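Local coordinates for putative RnfG subunit of electron transport complex (Thermotoga maritima, PDB 3DCZ), which probably carries FMN as one subunit of a membrane-bound complex that couples electron transfer to the movement of ions across the membrane, at residues A[29-34]-A[99-104]; A[71-76]-A[83-88]; A[109-114]-A[201-206]; A[139-144]-A[175-180]. All coordinates share one frame; numbering follows the deposited sequence. Where two conformers were deposited one is given.

Contacts 1, 2 and 3 are built on one five-stranded antiparallel sheet. Contact 2 pairs two of its strands, contact 1 sets helix 22-31 against one face, and contact 3 sets the C-terminal helix against the other. The centres of contacts 1 and 2 lie about 9 Å apart, those of 2 and 3 about 11 Å. Asn-114 joins contact 3 to contact 1, its ND2 bonded to Val-31 O. Contact 4 ties two loops together, its centre about 20 Å from that of contact 3, to which a backbone bond from Leu-113 to Val-144 links it. Of the four, contact 4 comes closest in sequence to Thr-185, the predicted FMN attachment point, which is not modelled; no FMN is present.

Contact 1: A[29-34]-A[99-104]; sequences KFVLKD and TVVACF
Val-31 holds CG1 anti to its own carbonyl carbon (chi1 -62°), with CG2 in the crowded position between the backbone N and that carbon, while Cys-103 holds SG anti to its backbone N (chi1 172°). The first torsion sets both methyls of Val-31 over strand 98-107, and the second sets SG beside Leu-32 CD2. This is a helix-on-sheet contact, in which the C-terminal part of helix 22-31 together with Leu-32 rests on one face of the five-stranded antiparallel sheet. The two methyls of Val-31 divide the work. CG1 sits 3.8 Å from the carbonyl oxygen of Val-101, and CG2 meets Val-101 CG1 at 4.0 Å, the two valine side chains crossing at about a right angle. Behind them, Val-31 CB packs on Cys-103 CB at 3.7 Å. No hydrogen bond crosses the contact, so it holds by apolar packing between buried residues. Val-31 O, a polar atom within the contact, accepts from ND2 of Asn-114 on the adjacent strand, and it also comes tightly against Cys-103 CB, 3.1 Å away. Ala-102, between the two residues that meet the helix, turns its CB to the other face of the sheet, where Leu-195 and Met-198 of helix 188-206 pack on it. The contact ends at Leu-32, whose CD2 touches the sulfur of Cys-103 at 3.9 Å.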
loop_
_atom_site.group_PDB
_atom_site.type_symbol
_atom_site.label_atom_id
_atom_site.label_comp_id
_atom_site.label_asym_id
_atom_site.label_seq_id
_atom_site.Cartn_x
_atom_site.Cartn_y
_atom_site.Cartn_z
ATOM N N LYS A 29 10.114 -4.709 -2.832
ATOM C CA LYS A 29 10.189 -5.373 -4.147
ATOM C C LYS A 29 8.813 -5.910 -4.546
ATOM O O LYS A 29 8.357 -5.701 -5.687
ATOM C CB LYS A 29 11.200 -6.531 -4.116
ATOM C CG LYS A 29 12.643 -6.102 -4.065
ATOM C CD LYS A 29 13.582 -7.296 -3.896
ATOM C CE LYS A 29 15.015 -6.881 -3.957
ATOM N NZ LYS A 29 15.852 -8.101 -3.948
ATOM N N PHE A 30 8.124 -6.563 -3.606
ATOM C CA PHE A 30 6.821 -7.143 -3.925
ATOM C C PHE A 30 5.819 -6.093 -4.402
ATOM O O PHE A 30 5.133 -6.286 -5.428
ATOM C CB PHE A 30 6.219 -7.866 -2.726
ATOM C CG PHE A 30 4.857 -8.404 -3.016
ATOM C CD1 PHE A 30 4.700 -9.607 -3.672
ATOM C CD2 PHE A 30 3.715 -7.692 -2.661
ATOM C CE1 PHE A 30 3.473 -10.080 -3.961
ATOM C CE2 PHE A 30 2.473 -8.129 -2.996
ATOM C CZ PHE A 30 2.341 -9.372 -3.621
ATOM N N VAL A 31 5.766 -4.951 -3.698
ATOM C CA VAL A 31 4.743 -3.943 -4.013
ATOM C C VAL A 31 5.049 -3.179 -5.298
ATOM O O VAL A 31 4.197 -2.429 -5.830
ATOM C CB VAL A 31 4.467 -2.983 -2.815
ATOM C CG1 VAL A 31 3.905 -3.812 -1.595
ATOM C CG2 VAL A 31 5.685 -2.199 -2.442
ATOM N N LEU A 32 6.270 -3.380 -5.797
ATOM C CA LEU A 32 6.704 -2.834 -7.084
ATOM C C LEU A 32 6.564 -3.831 -8.229
ATOM O O LEU A 32 7.005 -3.552 -9.337
ATOM C CB LEU A 32 8.102 -2.245 -6.984
ATOM C CG LEU A 32 8.206 -0.883 -6.273
ATOM C CD1 LEU A 32 9.669 -0.612 -5.889
ATOM C CD2 LEU A 32 7.660 0.246 -7.143
ATOM N N LYS A 33 5.882 -4.940 -7.962
ATOM C CA LYS A 33 5.432 -5.822 -9.055
ATOM C C LYS A 33 4.012 -5.435 -9.439
ATOM O O LYS A 33 3.143 -5.123 -8.572
ATOM C CB LYS A 33 5.504 -7.296 -8.636
ATOM C CG LYS A 33 6.931 -7.777 -8.294
ATOM C CD LYS A 33 6.964 -9.283 -8.064
ATOM C CE LYS A 33 8.364 -9.777 -7.806
ATOM N NZ LYS A 33 8.363 -11.224 -7.427
ATOM N N ASP A 34 3.734 -5.469 -10.736
ATOM C CA ASP A 34 2.415 -5.193 -11.245
ATOM C C ASP A 34 1.462 -6.305 -10.819
ATOM O O ASP A 34 1.748 -7.495 -11.051
ATOM C CB ASP A 34 2.519 -5.093 -12.750
ATOM C CG ASP A 34 1.245 -4.681 -13.424
ATOM O OD1 ASP A 34 0.182 -5.257 -13.185
ATOM O OD2 ASP A 34 1.331 -3.808 -14.310
ATOM N N THR A 99 3.892 -3.872 10.306
ATOM C CA THR A 99 3.963 -2.734 9.431
ATOM C C THR A 99 3.305 -3.086 8.085
ATOM O O THR A 99 3.527 -4.180 7.550
ATOM C CB THR A 99 5.428 -2.320 9.137
ATOM O OG1 THR A 99 6.050 -1.938 10.369
ATOM C CG2 THR A 99 5.499 -1.141 8.166
ATOM N N VAL A 100 2.555 -2.147 7.526
ATOM C CA VAL A 100 1.959 -2.339 6.207
ATOM C C VAL A 100 2.798 -1.529 5.179
ATOM O O VAL A 100 2.958 -0.310 5.362
ATOM C CB VAL A 100 0.511 -1.783 6.130
ATOM C CG1 VAL A 100 -0.082 -2.072 4.732
ATOM C CG2 VAL A 100 -0.372 -2.381 7.227
ATOM N N VAL A 101 3.302 -2.191 4.130
ATOM C CA VAL A 101 4.089 -1.544 3.056
ATOM C C VAL A 101 3.142 -1.447 1.863
ATOM O O VAL A 101 2.368 -2.374 1.600
ATOM C CB VAL A 101 5.354 -2.395 2.680
ATOM C CG1 VAL A 101 6.109 -1.737 1.534
ATOM C CG2 VAL A 101 6.239 -2.575 3.962
ATOM N N ALA A 102 3.152 -0.334 1.169
ATOM C CA ALA A 102 2.262 -0.142 0.030
ATOM C C ALA A 102 2.914 0.707 -1.031
ATOM O O ALA A 102 3.740 1.549 -0.722
ATOM C CB ALA A 102 0.929 0.462 0.460
ATOM N N CYS A 103 2.510 0.474 -2.271
ATOM C CA CYS A 103 2.984 1.209 -3.429
ATOM C C CYS A 103 1.779 1.901 -4.076
ATOM O O CYS A 103 0.762 1.278 -4.390
ATOM C CB CYS A 103 3.623 0.268 -4.479
ATOM S SG CYS A 103 4.004 1.136 -6.027
ATOM N N PHE A 104 1.913 3.216 -4.252
ATOM C CA PHE A 104 0.934 4.047 -4.918
ATOM C C PHE A 104 1.586 4.582 -6.183
ATOM O O PHE A 104 2.746 4.962 -6.184
ATOM C CB PHE A 104 0.518 5.238 -4.045
ATOM C CG PHE A 104 -0.211 4.840 -2.801
ATOM C CD1 PHE A 104 0.471 4.458 -1.641
ATOM C CD2 PHE A 104 -1.595 4.873 -2.768
ATOM C CE1 PHE A 104 -0.223 4.041 -0.497
ATOM C CE2 PHE A 104 -2.290 4.510 -1.583
ATOM C CZ PHE A 104 -1.583 4.086 -0.451
#

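Contact 2: A[71-76]-A[83-88]; sequences GPLYEF and NAYVLS. With ACT (acetate ion), chain D.
Val-86 and Phe-76 form an apolar centre on one face of this beta hairpin, with Val-86 CG2 3.7 Å from Phe-76 CE1. Tyr-74 and Ala-84 flank them, CB to CB against their cross-strand partners, and Leu-32 and helix 44-54 lie over this face. On the opposite face Leu-73 CD1 approaches Tyr-85 CD1 at 4.0 Å, and Leu-202 of the C-terminal helix touches both. Four backbone bonds stitch the strands, Tyr-74 with Val-86 and Phe-76 with Ala-84 forming the hydrogen-bonded pairs and Glu-75 with Tyr-85 the non-hydrogen-bonded pair. Further out, Glu-75 runs beside Tyr-85, pointing the same way, its carboxylate turned 20° from the ring plane and OE1 3.6 Å from Tyr-85 CE1. At the rim an oxygen of an acetate, probably from the crystallisation liquor, lies in the plane of the tyrosine ring and accepts from Tyr-85 OH at 2.6 Å and from Asn-83 ND2 at 3.0 Å. An alanine in place of Tyr-85 would probably leave Glu-75 CG without the ring it packs beside and the acetate without its shorter bond. The hairpin grades from a hydrocarbon core to a polar edge where a tyrosine hydroxyl and an asparagine amide converge on one acceptor.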
loop_
_atom_site.group_PDB
_atom_site.type_symbol
_atom_site.label_atom_id
_atom_site.label_comp_id
_atom_site.label_asym_id
_atom_site.label_seq_id
_atom_site.Cartn_x
_atom_site.Cartn_y
_atom_site.Cartn_z
ATOM N N GLY A 71 8.353 6.414 7.027
ATOM C CA GLY A 71 9.206 6.633 5.853
ATOM C C GLY A 71 10.519 5.889 6.005
ATOM O O GLY A 71 10.678 5.041 6.878
ATOM N N PRO A 72 11.488 6.202 5.145
ATOM C CA PRO A 72 11.423 7.198 4.101
ATOM C C PRO A 72 10.361 6.978 3.056
ATOM O O PRO A 72 9.892 5.861 2.848
ATOM C CB PRO A 72 12.801 7.044 3.398
ATOM C CG PRO A 72 13.658 6.405 4.350
ATOM C CD PRO A 72 12.802 5.531 5.199
ATOM N N LEU A 73 10.002 8.069 2.382
ATOM C CA LEU A 73 9.177 7.987 1.188
ATOM C C LEU A 73 10.133 7.523 0.082
ATOM O O LEU A 73 11.022 8.272 -0.322
ATOM C CB LEU A 73 8.620 9.379 0.873
ATOM C CG LEU A 73 7.787 9.448 -0.393
ATOM C CD1 LEU A 73 6.610 8.487 -0.342
ATOM C CD2 LEU A 73 7.324 10.867 -0.627
ATOM N N TYR A 74 9.979 6.307 -0.411
ATOM C CA TYR A 74 10.802 5.811 -1.508
ATOM C C TYR A 74 10.121 6.146 -2.830
ATOM O O TYR A 74 8.925 5.873 -3.003
ATOM C CB TYR A 74 10.960 4.290 -1.423
ATOM C CG TYR A 74 11.631 3.845 -0.155
ATOM C CD1 TYR A 74 13.003 3.961 0.015
ATOM C CD2 TYR A 74 10.893 3.307 0.877
ATOM C CE1 TYR A 74 13.629 3.528 1.195
ATOM C CE2 TYR A 74 11.495 2.885 2.060
ATOM C CZ TYR A 74 12.864 2.985 2.218
ATOM O OH TYR A 74 13.521 2.591 3.399
ATOM N N GLU A 75 10.884 6.730 -3.751
ATOM C CA GLU A 75 10.385 7.151 -5.049
ATOM C C GLU A 75 10.987 6.340 -6.166
ATOM O O GLU A 75 12.189 6.035 -6.139
ATOM C CB GLU A 75 10.802 8.571 -5.304
ATOM C CG GLU A 75 10.264 9.571 -4.297
ATOM C CD GLU A 75 10.615 10.987 -4.686
ATOM O OE1 GLU A 75 9.872 11.556 -5.502
ATOM O OE2 GLU A 75 11.634 11.519 -4.226
ATOM N N PHE A 76 10.159 6.022 -7.149
ATOM C CA PHE A 76 10.589 5.225 -8.296
ATOM C C PHE A 76 9.916 5.768 -9.543
ATOM O O PHE A 76 8.940 6.525 -9.462
ATOM C CB PHE A 76 10.238 3.735 -8.125
ATOM C CG PHE A 76 10.704 3.141 -6.841
ATOM C CD1 PHE A 76 9.920 3.239 -5.700
ATOM C CD2 PHE A 76 11.931 2.510 -6.752
ATOM C CE1 PHE A 76 10.353 2.694 -4.483
ATOM C CE2 PHE A 76 12.377 1.981 -5.536
ATOM C CZ PHE A 76 11.583 2.076 -4.407
ATOM N N ASN A 83 5.363 7.668 -12.082
ATOM C CA ASN A 83 5.963 7.850 -10.762
ATOM C C ASN A 83 5.274 6.992 -9.739
ATOM O O ASN A 83 4.057 7.044 -9.574
ATOM C CB ASN A 83 5.895 9.320 -10.335
ATOM C CG ASN A 83 6.903 10.190 -11.056
ATOM O OD1 ASN A 83 7.627 9.729 -11.945
ATOM N ND2 ASN A 83 6.971 11.429 -10.660
ATOM N N ALA A 84 6.084 6.225 -9.026
ATOM C CA ALA A 84 5.613 5.294 -8.016
ATOM C C ALA A 84 6.207 5.724 -6.669
ATOM O O ALA A 84 7.303 6.259 -6.623
ATOM C CB ALA A 84 6.013 3.896 -8.383
ATOM N N TYR A 85 5.451 5.482 -5.596
ATOM C CA TYR A 85 5.836 5.858 -4.242
ATOM C C TYR A 85 5.621 4.652 -3.369
ATOM O O TYR A 85 4.547 4.031 -3.453
ATOM C CB TYR A 85 4.962 7.034 -3.773
ATOM C CG TYR A 85 5.230 8.241 -4.616
ATOM C CD1 TYR A 85 6.301 9.094 -4.288
ATOM C CD2 TYR A 85 4.542 8.471 -5.783
ATOM C CE1 TYR A 85 6.636 10.149 -5.098
ATOM C CE2 TYR A 85 4.858 9.555 -6.584
ATOM C CZ TYR A 85 5.914 10.390 -6.236
ATOM O OH TYR A 85 6.270 11.443 -7.038
ATOM N N VAL A 86 6.602 4.304 -2.547
ATOM C CA VAL A 86 6.437 3.242 -1.566
ATOM C C VAL A 86 6.605 3.858 -0.197
ATOM O O VAL A 86 7.541 4.592 0.080
ATOM C CB VAL A 86 7.429 2.061 -1.799
ATOM C CG1 VAL A 86 7.307 1.047 -0.667
ATOM C CG2 VAL A 86 7.184 1.427 -3.187
ATOM N N LEU A 87 5.640 3.555 0.653
ATOM C CA LEU A 87 5.790 3.924 2.058
ATOM C C LEU A 87 5.204 2.856 2.953
ATOM O O LEU A 87 4.763 1.811 2.478
ATOM C CB LEU A 87 5.227 5.334 2.319
ATOM C CG LEU A 87 3.727 5.587 2.147
ATOM C CD1 LEU A 87 3.402 7.049 2.442
ATOM C CD2 LEU A 87 3.265 5.245 0.714
ATOM N N SER A 88 5.285 3.097 4.260
ATOM C CA SER A 88 4.830 2.141 5.238
ATOM C C SER A 88 3.831 2.828 6.184
ATOM O O SER A 88 3.753 4.060 6.282
ATOM C CB SER A 88 6.059 1.637 6.003
ATOM O OG SER A 88 6.809 0.758 5.160
HETATM C C ACT D . 3.986 13.253 -8.888
HETATM O O ACT D . 4.599 12.174 -8.945
HETATM O OXT ACT D . 3.744 13.763 -10.005
HETATM C CH3 ACT D . 3.542 13.869 -7.605
#

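Contact 3: A[109-114]-A[201-206]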
loop_
_atom_site.group_PDB
_atom_site.type_symbol
_atom_site.label_atom_id
_atom_site.label_comp_id
_atom_site.label_asym_id
_atom_site.label_seq_id
_atom_site.Cartn_x
_atom_site.Cartn_y
_atom_site.Cartn_z
ATOM N N ASP A 109 -5.295 12.671 -11.710
ATOM C CA ASP A 109 -5.931 13.478 -10.651
ATOM C C ASP A 109 -5.727 12.927 -9.226
ATOM O O ASP A 109 -6.367 13.401 -8.280
ATOM C CB ASP A 109 -7.435 13.647 -10.935
ATOM C CG ASP A 109 -7.717 14.521 -12.156
ATOM O OD1 ASP A 109 -6.916 15.439 -12.454
ATOM O OD2 ASP A 109 -8.752 14.288 -12.822
ATOM N N GLY A 110 -4.838 11.946 -9.056
ATOM C CA GLY A 110 -4.568 11.435 -7.720
ATOM C C GLY A 110 -3.536 10.330 -7.767
ATOM O O GLY A 110 -2.439 10.514 -8.262
ATOM N N PHE A 111 -3.909 9.190 -7.244
ATOM C CA PHE A 111 -3.015 8.084 -7.146
ATOM C C PHE A 111 -3.854 6.847 -7.285
ATOM O O PHE A 111 -5.047 6.858 -6.984
ATOM C CB PHE A 111 -2.344 8.034 -5.759
ATOM C CG PHE A 111 -1.328 9.108 -5.511
ATOM C CD1 PHE A 111 -0.015 8.895 -5.843
ATOM C CD2 PHE A 111 -1.689 10.339 -4.932
ATOM C CE1 PHE A 111 0.925 9.868 -5.637
ATOM C CE2 PHE A 111 -0.752 11.293 -4.714
ATOM C CZ PHE A 111 0.552 11.066 -5.062
HETATM N N MSE A 112 -3.207 5.776 -7.725
HETATM C CA MSE A 112 -3.801 4.454 -7.627
HETATM C C MSE A 112 -2.973 3.630 -6.647
HETATM O O MSE A 112 -1.788 3.871 -6.459
HETATM C CB MSE A 112 -3.912 3.769 -8.994
HETATM C CG MSE A 112 -2.630 3.242 -9.516
HETATM SE SE MSE A 112 -2.839 2.410 -11.209
HETATM C CE MSE A 112 -3.337 3.911 -12.243
ATOM N N LEU A 113 -3.643 2.728 -5.944
ATOM C CA LEU A 113 -2.989 1.771 -5.054
ATOM C C LEU A 113 -2.573 0.544 -5.866
ATOM O O LEU A 113 -3.432 -0.191 -6.386
ATOM C CB LEU A 113 -3.911 1.330 -3.908
ATOM C CG LEU A 113 -3.357 0.257 -2.993
ATOM C CD1 LEU A 113 -2.004 0.683 -2.341
ATOM C CD2 LEU A 113 -4.357 -0.100 -1.877
ATOM N N ASN A 114 -1.260 0.353 -6.040
ATOM C CA ASN A 114 -0.765 -0.765 -6.848
ATOM C C ASN A 114 -0.743 -2.065 -6.092
ATOM O O ASN A 114 -1.130 -3.086 -6.631
ATOM C CB ASN A 114 0.642 -0.454 -7.353
ATOM C CG ASN A 114 1.199 -1.518 -8.301
ATOM O OD1 ASN A 114 0.729 -1.620 -9.446
ATOM N ND2 ASN A 114 2.232 -2.293 -7.855
ATOM N N TYR A 201 -1.325 11.134 3.408
ATOM C CA TYR A 201 0.005 11.737 3.459
ATOM C C TYR A 201 0.525 12.057 2.061
ATOM O O TYR A 201 0.974 13.154 1.818
ATOM C CB TYR A 201 0.966 10.794 4.209
ATOM C CG TYR A 201 2.367 11.355 4.267
ATOM C CD1 TYR A 201 2.740 12.205 5.299
ATOM C CD2 TYR A 201 3.292 11.092 3.260
ATOM C CE1 TYR A 201 4.010 12.768 5.363
ATOM C CE2 TYR A 201 4.584 11.647 3.336
ATOM C CZ TYR A 201 4.917 12.481 4.395
ATOM O OH TYR A 201 6.172 13.036 4.495
ATOM N N LEU A 202 0.439 11.101 1.137
ATOM C CA LEU A 202 0.884 11.347 -0.246
ATOM C C LEU A 202 0.168 12.537 -0.882
ATOM O O LEU A 202 0.775 13.348 -1.579
ATOM C CB LEU A 202 0.651 10.123 -1.121
ATOM C CG LEU A 202 1.584 8.952 -0.895
ATOM C CD1 LEU A 202 1.191 7.742 -1.787
ATOM C CD2 LEU A 202 3.019 9.381 -1.184
ATOM N N GLU A 203 -1.136 12.608 -0.684
ATOM C CA GLU A 203 -1.907 13.748 -1.177
ATOM C C GLU A 203 -1.429 15.074 -0.594
ATOM O O GLU A 203 -1.360 16.068 -1.339
ATOM C CB GLU A 203 -3.389 13.551 -0.869
ATOM C CG GLU A 203 -4.036 12.507 -1.753
ATOM C CD GLU A 203 -4.214 12.989 -3.169
ATOM O OE1 GLU A 203 -4.662 14.130 -3.336
ATOM O OE2 GLU A 203 -3.921 12.250 -4.109
ATOM N N GLU A 204 -1.100 15.078 0.702
ATOM C CA GLU A 204 -0.621 16.291 1.405
ATOM C C GLU A 204 0.706 16.770 0.830
ATOM O O GLU A 204 0.903 17.977 0.617
ATOM C CB GLU A 204 -0.364 16.047 2.887
ATOM C CG GLU A 204 -1.536 16.021 3.828
ATOM C CD GLU A 204 -1.067 15.705 5.262
ATOM O OE1 GLU A 204 -0.030 16.269 5.677
ATOM O OE2 GLU A 204 -1.703 14.867 5.937
ATOM N N VAL A 205 1.635 15.850 0.620
ATOM C CA VAL A 205 2.980 16.221 0.178
ATOM C C VAL A 205 3.059 16.425 -1.338
ATOM O O VAL A 205 4.035 16.976 -1.823
ATOM C CB VAL A 205 4.058 15.255 0.730
ATOM C CG1 VAL A 205 4.012 15.282 2.259
ATOM C CG2 VAL A 205 3.880 13.839 0.209
ATOM N N SER A 206 2.035 15.992 -2.072
ATOM C CA SER A 206 2.043 16.138 -3.523
ATOM C C SER A 206 1.477 17.484 -3.957
ATOM O O SER A 206 1.661 17.890 -5.108
ATOM C CB SER A 206 1.288 14.980 -4.167
ATOM O OG SER A 206 1.973 13.771 -3.890
#
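The ring of Phe-111 takes Leu-202 CB over one face, 4.3 Å from the ring centroid and displaced toward the rim, in a CH-pi contact. Two oxygens stand at its edge, near the ring plane: Glu-203 OE2 is 3.1 Å from Phe-111 CD2 and, more tentatively because it belongs to one of two conformers, Ser-206 OG is 3.3 Å from Phe-111 CZ. OE2 lies near the ring plane and so faces the C-H edge; the carboxylate itself is turned 88° to the ring. A bend in the glutamate chain (chi2 -72°) carries CD back toward the strand. OE2 is buried here with no polar partner in the model, and the slightly positive rim of the ring probably eases that. Lys-106 makes a cation-pi contact with the same ring, and Tyr-85 packs beside it. An alanine at Phe-111 would probably open a gap beside Leu-202 CB and leave Lys-106 without its aromatic partner. Strand 110-114 and helix 201-206 have axes 9.4 Å apart and 150° between their directions. This is helix-on-sheet packing, the C-terminal helix lying against one face of the antiparallel sheet, roughly antiparallel to its outermost strand.

Contact 4: A[139-144]-A[175-180]; sequences RRFFPV and VKVSDV. With EDO (1,2-ethanediol), chain E.
Arg-140 and Asp-179 meet tip to tip in a salt bridge that grips the carboxylate end-on, one arginine nitrogen to each oxygen. NH1 donates to Asp-179 OD1 at 3.0 Å, on its syn lone pair, and NH2 donates to Asp-179 OD2 at 3.1 Å; the guanidinium and carboxylate planes are only 30° apart. NH1 also donates to Lys-176 O at 2.8 Å, from well above that carbonyl plane. The bend at chi2 of Arg-140 (-64°) keeps CD alongside Lys-176 O. A water bridges the two backbones, donating to Arg-140 O at 2.7 Å and accepting from Lys-176 N at 2.9 Å. Of the neighbouring donors, Val-177 N and Ser-178 OG are taken up by the carboxylate of Asp-156, and the ammonium of Lys-176 leads off to Gly-164 O. In the one of two conformers described, Arg-139 donates from NH1 and NH2 to the two oxygens of a 1,2-ethanediol, probably from the crystallisation liquor. The apolar part of the contact is at Phe-141: Val-175 CG1 sits almost directly over the centre of its ring, 3.6 Å from the centroid, with helix 188-206 also packing on it. A type I beta turn, Val-177 to Val-180, presents Asp-179 to the arginine. The contact joins the loop before helix 146-151 to the loop that leads to helix 188-206, in an FMN-binding domain whose predicted FMN attachment site, Thr-185, is unmodelled.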
loop_
_atom_site.group_PDB
_atom_site.type_symbol
_atom_site.label_atom_id
_atom_site.label_comp_id
_atom_site.label_asym_id
_atom_site.label_seq_id
_atom_site.Cartn_x
_atom_site.Cartn_y
_atom_site.Cartn_z
ATOM N N ARG A 139 -4.253 -10.052 -1.395
ATOM C CA ARG A 139 -4.565 -9.603 -2.760
ATOM C C ARG A 139 -5.976 -9.029 -2.851
ATOM O O ARG A 139 -6.309 -8.411 -3.819
ATOM C CB ARG A 139 -4.371 -10.728 -3.800
ATOM C CG ARG A 139 -2.931 -11.057 -4.055
ATOM C CD ARG A 139 -2.695 -12.193 -5.073
ATOM N NE ARG A 139 -1.307 -12.625 -4.942
ATOM C CZ ARG A 139 -0.254 -11.938 -5.390
ATOM N NH1 ARG A 139 -0.406 -10.849 -6.107
ATOM N NH2 ARG A 139 0.960 -12.369 -5.145
ATOM N N ARG A 140 -6.796 -9.241 -1.825
ATOM C CA ARG A 140 -8.119 -8.611 -1.778
ATOM C C ARG A 140 -8.003 -7.085 -1.656
ATOM O O ARG A 140 -8.970 -6.376 -1.955
ATOM C CB ARG A 140 -8.957 -9.155 -0.607
ATOM C CG ARG A 140 -9.280 -10.647 -0.672
ATOM C CD ARG A 140 -10.147 -10.946 -1.860
ATOM N NE ARG A 140 -10.632 -12.334 -1.904
ATOM C CZ ARG A 140 -11.735 -12.790 -1.311
ATOM N NH1 ARG A 140 -12.502 -12.014 -0.568
ATOM N NH2 ARG A 140 -12.065 -14.064 -1.459
ATOM N N PHE A 141 -6.823 -6.609 -1.253
ATOM C CA PHE A 141 -6.610 -5.180 -0.945
ATOM C C PHE A 141 -6.080 -4.352 -2.136
ATOM O O PHE A 141 -5.951 -3.131 -2.032
ATOM C CB PHE A 141 -5.627 -5.028 0.220
ATOM C CG PHE A 141 -6.158 -5.479 1.542
ATOM C CD1 PHE A 141 -6.262 -6.832 1.828
ATOM C CD2 PHE A 141 -6.552 -4.576 2.497
ATOM C CE1 PHE A 141 -6.732 -7.273 3.065
ATOM C CE2 PHE A 141 -7.030 -5.008 3.720
ATOM C CZ PHE A 141 -7.113 -6.341 4.000
ATOM N N PHE A 142 -5.724 -4.988 -3.248
ATOM C CA PHE A 142 -5.148 -4.259 -4.379
ATOM C C PHE A 142 -5.343 -4.972 -5.701
ATOM O O PHE A 142 -5.571 -6.181 -5.720
ATOM C CB PHE A 142 -3.657 -4.063 -4.157
ATOM C CG PHE A 142 -2.903 -5.346 -4.031
ATOM C CD1 PHE A 142 -2.374 -5.982 -5.139
ATOM C CD2 PHE A 142 -2.652 -5.878 -2.791
ATOM C CE1 PHE A 142 -1.622 -7.145 -4.980
ATOM C CE2 PHE A 142 -1.923 -7.026 -2.645
ATOM C CZ PHE A 142 -1.400 -7.653 -3.737
ATOM N N PRO A 143 -5.255 -4.238 -6.811
ATOM C CA PRO A 143 -5.063 -2.804 -6.932
ATOM C C PRO A 143 -6.403 -2.071 -6.691
ATOM O O PRO A 143 -7.482 -2.690 -6.785
ATOM C CB PRO A 143 -4.582 -2.643 -8.371
ATOM C CG PRO A 143 -5.241 -3.738 -9.104
ATOM C CD PRO A 143 -5.418 -4.865 -8.133
ATOM N N VAL A 144 -6.325 -0.765 -6.436
ATOM C CA VAL A 144 -7.504 0.087 -6.304
ATOM C C VAL A 144 -7.281 1.329 -7.157
ATOM O O VAL A 144 -6.232 1.997 -7.042
ATOM C CB VAL A 144 -7.788 0.468 -4.829
ATOM C CG1 VAL A 144 -8.955 1.482 -4.746
ATOM C CG2 VAL A 144 -8.090 -0.815 -3.932
ATOM N N VAL A 175 -12.796 -3.446 0.125
ATOM C CA VAL A 175 -11.976 -4.636 0.281
ATOM C C VAL A 175 -12.864 -5.743 0.808
ATOM O O VAL A 175 -13.361 -5.654 1.943
ATOM C CB VAL A 175 -10.813 -4.359 1.249
ATOM C CG1 VAL A 175 -10.005 -5.669 1.543
ATOM C CG2 VAL A 175 -9.926 -3.204 0.668
ATOM N N LYS A 176 -13.039 -6.790 -0.005
ATOM C CA LYS A 176 -13.923 -7.873 0.359
ATOM C C LYS A 176 -13.130 -8.876 1.173
ATOM O O LYS A 176 -12.209 -9.495 0.649
ATOM C CB LYS A 176 -14.521 -8.531 -0.878
ATOM C CG LYS A 176 -15.567 -9.558 -0.506
ATOM C CD LYS A 176 -16.276 -10.074 -1.722
ATOM C CE LYS A 176 -17.422 -10.989 -1.320
ATOM N NZ LYS A 176 -18.033 -11.583 -2.523
ATOM N N VAL A 177 -13.477 -9.009 2.442
ATOM C CA VAL A 177 -12.825 -9.992 3.319
ATOM C C VAL A 177 -13.819 -10.818 4.138
ATOM O O VAL A 177 -13.414 -11.778 4.799
ATOM C CB VAL A 177 -11.772 -9.326 4.266
ATOM C CG1 VAL A 177 -10.495 -8.969 3.505
ATOM C CG2 VAL A 177 -12.345 -8.105 4.992
ATOM N N SER A 178 -15.113 -10.479 4.055
ATOM C CA SER A 178 -16.131 -11.089 4.904
ATOM C C SER A 178 -16.248 -12.599 4.705
ATOM O O SER A 178 -16.722 -13.305 5.598
ATOM C CB SER A 178 -17.488 -10.424 4.645
ATOM O OG SER A 178 -17.914 -10.666 3.318
ATOM N N ASP A 179 -15.826 -13.086 3.545
ATOM C CA ASP A 179 -15.874 -14.518 3.230
ATOM C C ASP A 179 -14.612 -15.296 3.660
ATOM O O ASP A 179 -14.595 -16.530 3.607
ATOM C CB ASP A 179 -16.161 -14.729 1.734
ATOM C CG ASP A 179 -15.180 -14.008 0.836
ATOM O OD1 ASP A 179 -14.692 -12.925 1.228
ATOM O OD2 ASP A 179 -14.911 -14.521 -0.267
ATOM N N VAL A 180 -13.574 -14.585 4.095
ATOM C CA VAL A 180 -12.354 -15.216 4.608
ATOM C C VAL A 180 -12.524 -15.552 6.089
ATOM O O VAL A 180 -12.670 -14.655 6.926
ATOM C CB VAL A 180 -11.114 -14.304 4.439
HETATM C C1 EDO E . 2.221 -9.372 -8.282
HETATM O O1 EDO E . 1.371 -8.886 -7.264
HETATM C C2 EDO E . 3.366 -10.150 -7.678
HETATM O O2 EDO E . 2.938 -11.421 -7.182
HETATM O O HOH W 1 -11.546 -6.946 -2.519
#